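Local coordinates for capsid polyprotein VP90 (Turkey astrovirus 2, PDB 3TS3) that forms the projecting spikes of the astrovirus capsid through its P2 globular domain, the part modelled here, and probably self-assembles into the icosahedral immature shell, at residues 33-39 with 85-91; 52-58 with 124-128; 133-137 with 156-160. All blocks are in the same frame, centred on the assembly; numbering follows the deposited sequence. Where two conformers were deposited one is given.

Contact 1. Residues 33-39 with 85-91; sequences VFCLAAI and TGVLFGQ
C35 and F89 face each other as a hydrogen-bonded pair in the antiparallel beta ladder of strands 34-37 and 87-90. C35 N gives its hydrogen to F89 O and F89 N returns one to C35 O, both at 2.9 Å. Two residues on, A37 and V87 repeat the exchange, and the bond from A37 N to V87 O is nearly straight, 172° at the hydrogen. Between these pairs L88 CA leans its hydrogen on C35 O at 3.1 Å, a CA-H...O contact beside the F89 N bond to the same oxygen.

F89 is the side chain to follow. Its CB lies 4.0 Å from C35 CB, and with CG turned anti to the carbonyl carbon (chi1 -79°) the ring runs along the ladder to A37. There CD1 and then CE1 come up to A37 CB, CE1 at 3.6 Å, the methyl sitting in plane at the ring's edge. The F89 side chain also packs on V98 and on I39 of the second subunit. F34, L36 and L88 share the other face of the sheet. The L88 methyls divide between two neighbours: CD1 lies 3.9 Å from F34 CD1, while CD2 packs against L36 CA and L36 CD1. Past the end of the ladder T85 OG1 donates to I39 O at 2.7 Å, approaching from above the carbonyl plane, and a water that accepts from T85 N lies 2.9 Å from I39 O.

Strand 34-37 pairs on its second edge with strand 187-189, and strand 87-90 with strand 98-101. M102 and L105 of helix 102-105 and M146 of strand 142-148 pack on the F34-L36-L88 face, whereas Y186 of the second subunit packs on A37 and bonds A38 N through its hydroxyl, placing this ladder at the dimer interface.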
loop_
_atom_site.group_PDB
_atom_site.type_symbol
_atom_site.label_atom_id
_atom_site.label_comp_id
_atom_site.label_asym_id
_atom_site.label_seq_id
_atom_site.Cartn_x
_atom_site.Cartn_y
_atom_site.Cartn_z
ATOM N N VAL C 33 -2.769 1.473 -14.098
ATOM C CA VAL C 33 -1.458 0.944 -14.601
ATOM C C VAL C 33 -0.303 1.228 -13.609
ATOM O O VAL C 33 0.666 0.486 -13.629
ATOM C CB VAL C 33 -1.125 1.618 -15.954
ATOM C CG1 VAL C 33 0.223 1.180 -16.446
ATOM C CG2 VAL C 33 -2.197 1.285 -16.996
ATOM N N PHE C 34 -0.534 2.130 -12.664
ATOM C CA PHE C 34 0.390 2.260 -11.538
ATOM C C PHE C 34 -0.303 2.573 -10.215
ATOM O O PHE C 34 -1.350 3.201 -10.174
ATOM C CB PHE C 34 1.548 3.211 -11.808
ATOM C CG PHE C 34 1.131 4.622 -12.103
ATOM C CD1 PHE C 34 1.053 5.567 -11.096
ATOM C CD2 PHE C 34 0.872 5.014 -13.394
ATOM C CE1 PHE C 34 0.697 6.864 -11.377
ATOM C CE2 PHE C 34 0.517 6.311 -13.670
ATOM C CZ PHE C 34 0.432 7.230 -12.665
ATOM N N CYS C 35 0.317 2.119 -9.137
ATOM C CA CYS C 35 -0.193 2.289 -7.799
ATOM C C CYS C 35 0.835 2.996 -6.924
ATOM O O CYS C 35 1.982 2.585 -6.874
ATOM C CB CYS C 35 -0.500 0.909 -7.216
ATOM S SG CYS C 35 -0.797 0.868 -5.435
ATOM N N LEU C 36 0.398 4.033 -6.220
ATOM C CA LEU C 36 1.260 4.727 -5.278
ATOM C C LEU C 36 1.088 4.122 -3.895
ATOM O O LEU C 36 0.004 4.139 -3.334
ATOM C CB LEU C 36 0.914 6.219 -5.212
ATOM C CG LEU C 36 1.618 7.025 -4.114
ATOM C CD1 LEU C 36 3.112 7.162 -4.396
ATOM C CD2 LEU C 36 0.969 8.395 -3.955
ATOM N N ALA C 37 2.181 3.595 -3.353
ATOM C CA ALA C 37 2.211 3.062 -1.997
ATOM C C ALA C 37 3.215 3.899 -1.216
ATOM O O ALA C 37 4.280 4.202 -1.711
ATOM C CB ALA C 37 2.612 1.588 -1.997
ATOM N N ALA C 38 2.838 4.329 -0.024
ATOM C CA ALA C 38 3.718 5.179 0.759
ATOM C C ALA C 38 3.341 5.200 2.235
ATOM O O ALA C 38 2.212 4.894 2.596
ATOM C CB ALA C 38 3.718 6.586 0.194
ATOM N N ILE C 39 4.277 5.677 3.048
ATOM C CA ILE C 39 3.949 6.225 4.360
ATOM C C ILE C 39 4.140 7.726 4.057
ATOM O O ILE C 39 5.259 8.193 3.945
ATOM C CB ILE C 39 4.938 5.846 5.466
ATOM C CG1 ILE C 39 5.030 4.329 5.628
ATOM C CG2 ILE C 39 4.542 6.523 6.764
ATOM C CD1 ILE C 39 3.739 3.692 5.687
ATOM N N THR C 85 9.296 7.933 1.257
ATOM C CA THR C 85 8.983 6.505 1.248
ATOM C C THR C 85 8.179 5.987 0.053
ATOM O O THR C 85 8.011 4.793 -0.106
ATOM C CB THR C 85 8.257 6.103 2.539
ATOM O OG1 THR C 85 6.912 6.587 2.516
ATOM C CG2 THR C 85 8.976 6.690 3.737
ATOM N N GLY C 86 7.704 6.897 -0.778
ATOM C CA GLY C 86 6.842 6.509 -1.875
ATOM C C GLY C 86 7.445 5.595 -2.924
ATOM O O GLY C 86 8.597 5.720 -3.294
ATOM N N VAL C 87 6.632 4.662 -3.398
ATOM C CA VAL C 87 7.034 3.760 -4.468
ATOM C C VAL C 87 5.851 3.559 -5.401
ATOM O O VAL C 87 4.717 3.778 -5.005
ATOM C CB VAL C 87 7.487 2.380 -3.939
ATOM C CG1 VAL C 87 8.704 2.514 -3.039
ATOM C CG2 VAL C 87 6.345 1.672 -3.224
ATOM N N LEU C 88 6.120 3.153 -6.635
ATOM C CA LEU C 88 5.039 2.793 -7.538
ATOM C C LEU C 88 5.076 1.305 -7.825
ATOM O O LEU C 88 6.110 0.783 -8.205
ATOM C CB LEU C 88 5.133 3.534 -8.874
ATOM C CG LEU C 88 5.012 5.054 -8.937
ATOM C CD1 LEU C 88 4.879 5.499 -10.396
ATOM C CD2 LEU C 88 3.823 5.549 -8.114
ATOM N N PHE C 89 3.935 0.652 -7.633
ATOM C CA PHE C 89 3.749 -0.733 -8.039
ATOM C C PHE C 89 3.169 -0.694 -9.440
ATOM O O PHE C 89 2.360 0.157 -9.751
ATOM C CB PHE C 89 2.735 -1.468 -7.158
ATOM C CG PHE C 89 3.272 -1.937 -5.831
ATOM C CD1 PHE C 89 3.299 -1.088 -4.752
ATOM C CD2 PHE C 89 3.701 -3.236 -5.660
ATOM C CE1 PHE C 89 3.762 -1.510 -3.537
ATOM C CE2 PHE C 89 4.177 -3.668 -4.447
ATOM C CZ PHE C 89 4.198 -2.810 -3.379
ATOM N N GLY C 90 3.591 -1.633 -10.268
ATOM C CA GLY C 90 3.067 -1.779 -11.610
ATOM C C GLY C 90 1.723 -2.477 -11.673
ATOM O O GLY C 90 1.332 -3.168 -10.751
ATOM N N GLN C 91 1.069 -2.346 -12.819
ATOM C CA GLN C 91 -0.238 -2.918 -13.071
ATOM C C GLN C 91 -0.121 -4.403 -12.743
ATOM O O GLN C 91 0.864 -5.021 -13.075
ATOM C CB GLN C 91 -0.522 -2.740 -14.568
ATOM C CG GLN C 91 -1.879 -3.221 -15.052
ATOM C CD GLN C 91 -2.000 -3.163 -16.562
ATOM O OE1 GLN C 91 -1.009 -3.218 -17.273
ATOM N NE2 GLN C 91 -3.222 -3.061 -17.045
HETATM O O HOH W 1 7.091 9.693 2.349
#

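Contact 2. Residues 52-58 with 124-128; sequences ITIPSIG and TTNLD. Unlike the reference sequence in segment 52-58: I54 (reference Thr).
S56 and N126 meet through a serine hydroxyl whose direction is set by chi1 of 77°, which places OG between the backbone N and the carbonyl carbon and aims it at the 124-128 loop. On that loop T125 is turned with OG1 anti to its own carbonyl carbon (chi1 -68°), bringing the hydroxyl within bonding distance of G58 N. S56 OG is then used twice: it accepts from N126 N at 2.8 Å, with 162° at the hydrogen, and donates to T124 O at 2.9 Å, from slightly out of the carbonyl plane. One buried hydroxyl thus ties together two backbone groups of a segment that has no regular secondary structure. The S56 amide adds a weak, bent bond to N126 O, while G58 N donates to T125 OG1 at 2.8 Å. T125 OG1 also bonds Y121 O, which helps fix its rotation.

Beside these polar bonds, apolar side chains meet. L127 CD2 packs on P55 CB at 3.8 Å and more loosely on I52 CD1, and its other methyl, CD1, reaches I57 CD1. Farther along, the I52 side chain passes across the D128 carboxylate, with CG1 3.5 Å from OD2. The carboxylate is held from elsewhere, since D128 OD1 accepts from Y48 OH and N50 ND2.

Strand 56-59 forms a two-stranded antiparallel sheet with strand 67-70, whose F69 lies against I57, and T124 OG1 bonds T67 O of that partner strand. I52 ends strand 47-52 of the large sheet and, with P55, rests on W77 of strand 76-81. D128 occupies the N-cap position of helix 129-135, though its side chain makes no capping bond; L131 of that helix packs on I52 and L135 on L127.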
loop_
_atom_site.group_PDB
_atom_site.type_symbol
_atom_site.label_atom_id
_atom_site.label_comp_id
_atom_site.label_asym_id
_atom_site.label_seq_id
_atom_site.Cartn_x
_atom_site.Cartn_y
_atom_site.Cartn_z
ATOM N N ILE C 52 -15.464 22.916 0.760
ATOM C CA ILE C 52 -15.401 23.358 -0.616
ATOM C C ILE C 52 -16.384 22.504 -1.402
ATOM O O ILE C 52 -16.293 21.288 -1.392
ATOM C CB ILE C 52 -13.978 23.218 -1.206
ATOM C CG1 ILE C 52 -12.958 23.958 -0.335
ATOM C CG2 ILE C 52 -13.929 23.752 -2.627
ATOM C CD1 ILE C 52 -11.522 23.773 -0.789
ATOM N N THR C 53 -17.349 23.148 -2.048
ATOM C CA THR C 53 -18.536 22.359 -2.583
ATOM C C THR C 53 -18.345 21.874 -4.013
ATOM O O THR C 53 -18.825 20.793 -4.329
ATOM C CB THR C 53 -19.802 23.236 -2.604
ATOM O OG1 THR C 53 -19.509 24.479 -3.254
ATOM C CG2 THR C 53 -20.312 23.485 -1.184
ATOM N N ILE C 54 -17.592 22.609 -4.817
ATOM C CA ILE C 54 -17.310 22.153 -6.170
ATOM C C ILE C 54 -15.819 22.270 -6.432
ATOM O O ILE C 54 -15.376 23.033 -7.270
ATOM C CB ILE C 54 -18.093 22.982 -7.207
ATOM C CG1 ILE C 54 -19.554 23.097 -6.779
ATOM C CG2 ILE C 54 -17.998 22.351 -8.591
ATOM C CD1 ILE C 54 -20.363 23.951 -7.687
ATOM N N PRO C 55 -15.048 21.485 -5.698
ATOM C CA PRO C 55 -13.597 21.482 -5.875
ATOM C C PRO C 55 -13.163 20.855 -7.203
ATOM O O PRO C 55 -13.816 19.950 -7.704
ATOM C CB PRO C 55 -13.111 20.627 -4.701
ATOM C CG PRO C 55 -14.244 19.699 -4.433
ATOM C CD PRO C 55 -15.479 20.538 -4.657
ATOM N N SER C 56 -12.063 21.351 -7.755
ATOM C CA SER C 56 -11.495 20.803 -8.976
ATOM C C SER C 56 -9.989 20.961 -8.988
ATOM O O SER C 56 -9.443 21.782 -8.267
ATOM C CB SER C 56 -12.066 21.503 -10.210
ATOM O OG SER C 56 -11.473 22.776 -10.386
ATOM N N ILE C 57 -9.336 20.176 -9.835
ATOM C CA ILE C 57 -7.924 20.340 -10.096
ATOM C C ILE C 57 -7.808 20.728 -11.571
ATOM O O ILE C 57 -8.285 20.020 -12.436
ATOM C CB ILE C 57 -7.157 19.032 -9.857
ATOM C CG1 ILE C 57 -7.202 18.634 -8.374
ATOM C CG2 ILE C 57 -5.711 19.172 -10.323
ATOM C CD1 ILE C 57 -6.634 19.667 -7.426
ATOM N N GLY C 58 -7.176 21.862 -11.842
ATOM C CA GLY C 58 -7.031 22.337 -13.201
ATOM C C GLY C 58 -5.727 21.965 -13.875
ATOM O O GLY C 58 -4.686 21.891 -13.237
ATOM N N THR C 124 -8.076 27.075 -13.665
ATOM C CA THR C 124 -9.225 26.183 -13.632
ATOM C C THR C 124 -9.247 25.303 -12.382
ATOM O O THR C 124 -10.045 24.390 -12.287
ATOM C CB THR C 124 -9.298 25.331 -14.890
ATOM O OG1 THR C 124 -8.020 24.748 -15.131
ATOM C CG2 THR C 124 -9.675 26.197 -16.085
ATOM N N THR C 125 -8.370 25.597 -11.429
ATOM C CA THR C 125 -8.323 24.858 -10.179
ATOM C C THR C 125 -9.246 25.585 -9.219
ATOM O O THR C 125 -8.936 26.653 -8.732
ATOM C CB THR C 125 -6.898 24.843 -9.610
ATOM O OG1 THR C 125 -6.056 24.060 -10.458
ATOM C CG2 THR C 125 -6.881 24.255 -8.207
ATOM N N ASN C 126 -10.419 25.014 -9.006
ATOM C CA ASN C 126 -11.409 25.654 -8.166
ATOM C C ASN C 126 -11.328 25.225 -6.699
ATOM O O ASN C 126 -12.029 24.331 -6.249
ATOM C CB ASN C 126 -12.782 25.486 -8.804
ATOM C CG ASN C 126 -12.906 26.301 -10.085
ATOM O OD1 ASN C 126 -13.288 25.796 -11.138
ATOM N ND2 ASN C 126 -12.556 27.574 -9.994
ATOM N N LEU C 127 -10.451 25.905 -5.972
ATOM C CA LEU C 127 -10.188 25.653 -4.565
ATOM C C LEU C 127 -10.051 26.977 -3.840
ATOM O O LEU C 127 -9.760 27.986 -4.456
ATOM C CB LEU C 127 -8.894 24.856 -4.386
ATOM C CG LEU C 127 -8.818 23.474 -5.037
ATOM C CD1 LEU C 127 -7.437 22.876 -4.814
ATOM C CD2 LEU C 127 -9.892 22.559 -4.463
ATOM N N ASP C 128 -10.176 26.940 -2.524
ATOM C CA ASP C 128 -10.087 28.137 -1.715
ATOM C C ASP C 128 -8.741 28.792 -1.938
ATOM O O ASP C 128 -7.763 28.117 -2.199
ATOM C CB ASP C 128 -10.121 27.775 -0.237
ATOM C CG ASP C 128 -11.485 27.374 0.250
ATOM O OD1 ASP C 128 -11.567 27.035 1.435
ATOM O OD2 ASP C 128 -12.460 27.428 -0.519
#

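Contact 3. Residues 133-137 with 156-160; sequences QRLNL and LFYRT
L135, in the last turn of helix 129-135, offers its carbonyl to R159 near the end of strand 153-159, a helix C-terminus bound by an arginine from the beta sheet of the spike domain. NE and NH2 of R159 both donate to the one oxygen, L135 O. NE donates from 3.1 Å, tilted only 16° from the carbonyl plane, while NH2 donates from above that plane; the oxygen itself lies at the edge of the guanidinium, in its plane. Such a positive group at the C-terminal end of a helix would probably be favoured by the helix dipole. The L135 side chain makes a looser approach, with CD2 4.4 Å from F157 CE2.

N136 is the first residue to leave the helix, with positive phi, and L137 after it comes beside R159. N136 CB lies 3.9 Å from R159 NE, the two side chains being roughly perpendicular. The R159 chain, extended as far as CD, bends at chi3 (-68°) to bring NE and NH2 to L135 O, and R159 NH1 goes on to a salt bridge with D162.

L137 then drops onto F157, which also packs on V143 and F168 of the two adjacent strands. CD2 lies 3.9 Å from F157 CB, and CD1 makes a CH-pi contact over the middle of one ring face, 3.5 Å from the centroid and 13° off the normal.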
loop_
_atom_site.group_PDB
_atom_site.type_symbol
_atom_site.label_atom_id
_atom_site.label_comp_id
_atom_site.label_asym_id
_atom_site.label_seq_id
_atom_site.Cartn_x
_atom_site.Cartn_y
_atom_site.Cartn_z
ATOM N N GLN C 133 -2.736 28.489 -1.702
ATOM C CA GLN C 133 -1.508 29.032 -1.139
ATOM C C GLN C 133 -0.708 27.928 -0.462
ATOM O O GLN C 133 0.500 27.845 -0.618
ATOM C CB GLN C 133 -1.841 30.114 -0.110
ATOM C CG GLN C 133 -0.690 31.017 0.273
ATOM C CD GLN C 133 -0.623 32.256 -0.596
ATOM O OE1 GLN C 133 -0.788 32.187 -1.811
ATOM N NE2 GLN C 133 -0.386 33.405 0.031
ATOM N N ARG C 134 -1.390 27.075 0.292
ATOM C CA ARG C 134 -0.731 25.956 0.961
ATOM C C ARG C 134 -0.124 24.957 -0.010
ATOM O O ARG C 134 0.934 24.407 0.241
ATOM C CB ARG C 134 -1.681 25.231 1.894
ATOM C CG ARG C 134 -2.091 26.058 3.055
ATOM C CD ARG C 134 -2.068 25.237 4.299
ATOM N NE ARG C 134 -2.638 25.963 5.419
ATOM C CZ ARG C 134 -3.246 25.377 6.432
ATOM N NH1 ARG C 134 -3.353 24.061 6.455
ATOM N NH2 ARG C 134 -3.748 26.101 7.412
ATOM N N LEU C 135 -0.803 24.721 -1.116
ATOM C CA LEU C 135 -0.297 23.782 -2.092
ATOM C C LEU C 135 1.045 24.271 -2.607
ATOM O O LEU C 135 1.926 23.468 -2.877
ATOM C CB LEU C 135 -1.284 23.580 -3.228
ATOM C CG LEU C 135 -2.407 22.613 -2.875
ATOM C CD1 LEU C 135 -3.473 22.661 -3.939
ATOM C CD2 LEU C 135 -1.849 21.211 -2.712
ATOM N N ASN C 136 1.195 25.585 -2.742
ATOM C CA ASN C 136 2.465 26.155 -3.177
ATOM C C ASN C 136 2.996 25.551 -4.477
ATOM O O ASN C 136 4.147 25.165 -4.572
ATOM C CB ASN C 136 3.508 26.049 -2.074
ATOM C CG ASN C 136 4.731 26.884 -2.357
ATOM O OD1 ASN C 136 4.653 27.891 -3.043
ATOM N ND2 ASN C 136 5.864 26.466 -1.826
ATOM N N LEU C 137 2.135 25.489 -5.473
ATOM C CA LEU C 137 2.487 24.936 -6.762
ATOM C C LEU C 137 2.808 26.032 -7.762
ATOM O O LEU C 137 2.452 27.188 -7.567
ATOM C CB LEU C 137 1.351 24.063 -7.294
ATOM C CG LEU C 137 0.974 22.821 -6.488
ATOM C CD1 LEU C 137 -0.380 22.292 -6.920
ATOM C CD2 LEU C 137 2.036 21.734 -6.579
ATOM N N LEU C 156 -1.884 13.692 -7.549
ATOM C CA LEU C 156 -0.488 13.596 -7.161
ATOM C C LEU C 156 0.249 14.672 -7.947
ATOM O O LEU C 156 0.188 14.704 -9.169
ATOM C CB LEU C 156 0.084 12.215 -7.484
ATOM C CG LEU C 156 1.584 11.985 -7.254
ATOM C CD1 LEU C 156 1.952 12.086 -5.790
ATOM C CD2 LEU C 156 1.993 10.633 -7.809
ATOM N N PHE C 157 0.935 15.552 -7.230
ATOM C CA PHE C 157 1.676 16.631 -7.854
ATOM C C PHE C 157 3.163 16.401 -7.657
ATOM O O PHE C 157 3.578 15.741 -6.720
ATOM C CB PHE C 157 1.372 17.975 -7.180
ATOM C CG PHE C 157 -0.050 18.450 -7.304
ATOM C CD1 PHE C 157 -0.493 19.073 -8.455
ATOM C CD2 PHE C 157 -0.917 18.350 -6.236
ATOM C CE1 PHE C 157 -1.787 19.535 -8.551
ATOM C CE2 PHE C 157 -2.204 18.814 -6.327
ATOM C CZ PHE C 157 -2.639 19.404 -7.487
ATOM N N TYR C 158 3.960 16.970 -8.550
ATOM C CA TYR C 158 5.383 17.071 -8.317
ATOM C C TYR C 158 5.647 18.566 -8.203
ATOM O O TYR C 158 5.541 19.292 -9.186
ATOM C CB TYR C 158 6.189 16.451 -9.454
ATOM C CG TYR C 158 7.685 16.443 -9.208
ATOM C CD1 TYR C 158 8.221 15.759 -8.142
ATOM C CD2 TYR C 158 8.546 17.107 -10.052
ATOM C CE1 TYR C 158 9.574 15.747 -7.908
ATOM C CE2 TYR C 158 9.902 17.099 -9.829
ATOM C CZ TYR C 158 10.415 16.415 -8.756
ATOM O OH TYR C 158 11.771 16.403 -8.528
ATOM N N ARG C 159 5.996 19.018 -7.001
ATOM C CA ARG C 159 6.291 20.431 -6.793
ATOM C C ARG C 159 7.764 20.611 -7.109
ATOM O O ARG C 159 8.629 20.343 -6.294
ATOM C CB ARG C 159 5.987 20.852 -5.355
ATOM C CG ARG C 159 6.136 22.353 -5.102
ATOM C CD ARG C 159 6.152 22.715 -3.619
ATOM N NE ARG C 159 4.876 22.488 -2.953
ATOM C CZ ARG C 159 4.726 21.830 -1.810
ATOM N NH1 ARG C 159 5.774 21.309 -1.189
ATOM N NH2 ARG C 159 3.518 21.691 -1.294
ATOM N N THR C 160 8.026 21.092 -8.313
ATOM C CA THR C 160 9.371 21.188 -8.853
ATOM C C THR C 160 10.288 22.075 -8.025
ATOM O O THR C 160 11.473 21.813 -7.941
ATOM C CB THR C 160 9.365 21.671 -10.316
ATOM O OG1 THR C 160 8.803 22.979 -10.390
ATOM C CG2 THR C 160 8.536 20.746 -11.172
#

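Overall arrangement
Contacts 2 and 3 are neighbours, with centres about 14 Å apart, and touch where I57 CD1 meets F157 CZ and L127 CD1 meets L135 CD1. Helix 129-135 joins them, because the 124-128 loop leads into its start and contact 3 holds its end. Contact 1 lies on the opposite side of the chain's centre from both, about 26 Å from contact 2 and about 19 Å from contact 3 between centres. It still belongs to the same large antiparallel sheet as strand 153-159 and meets contact 3 where L36 packs on L156. Along the sequence contacts 1 and 2 interleave, and contact 3 follows both. Contacts 2 and 3 thus join helix 129-135 to the sheets, while contact 1 faces the second subunit.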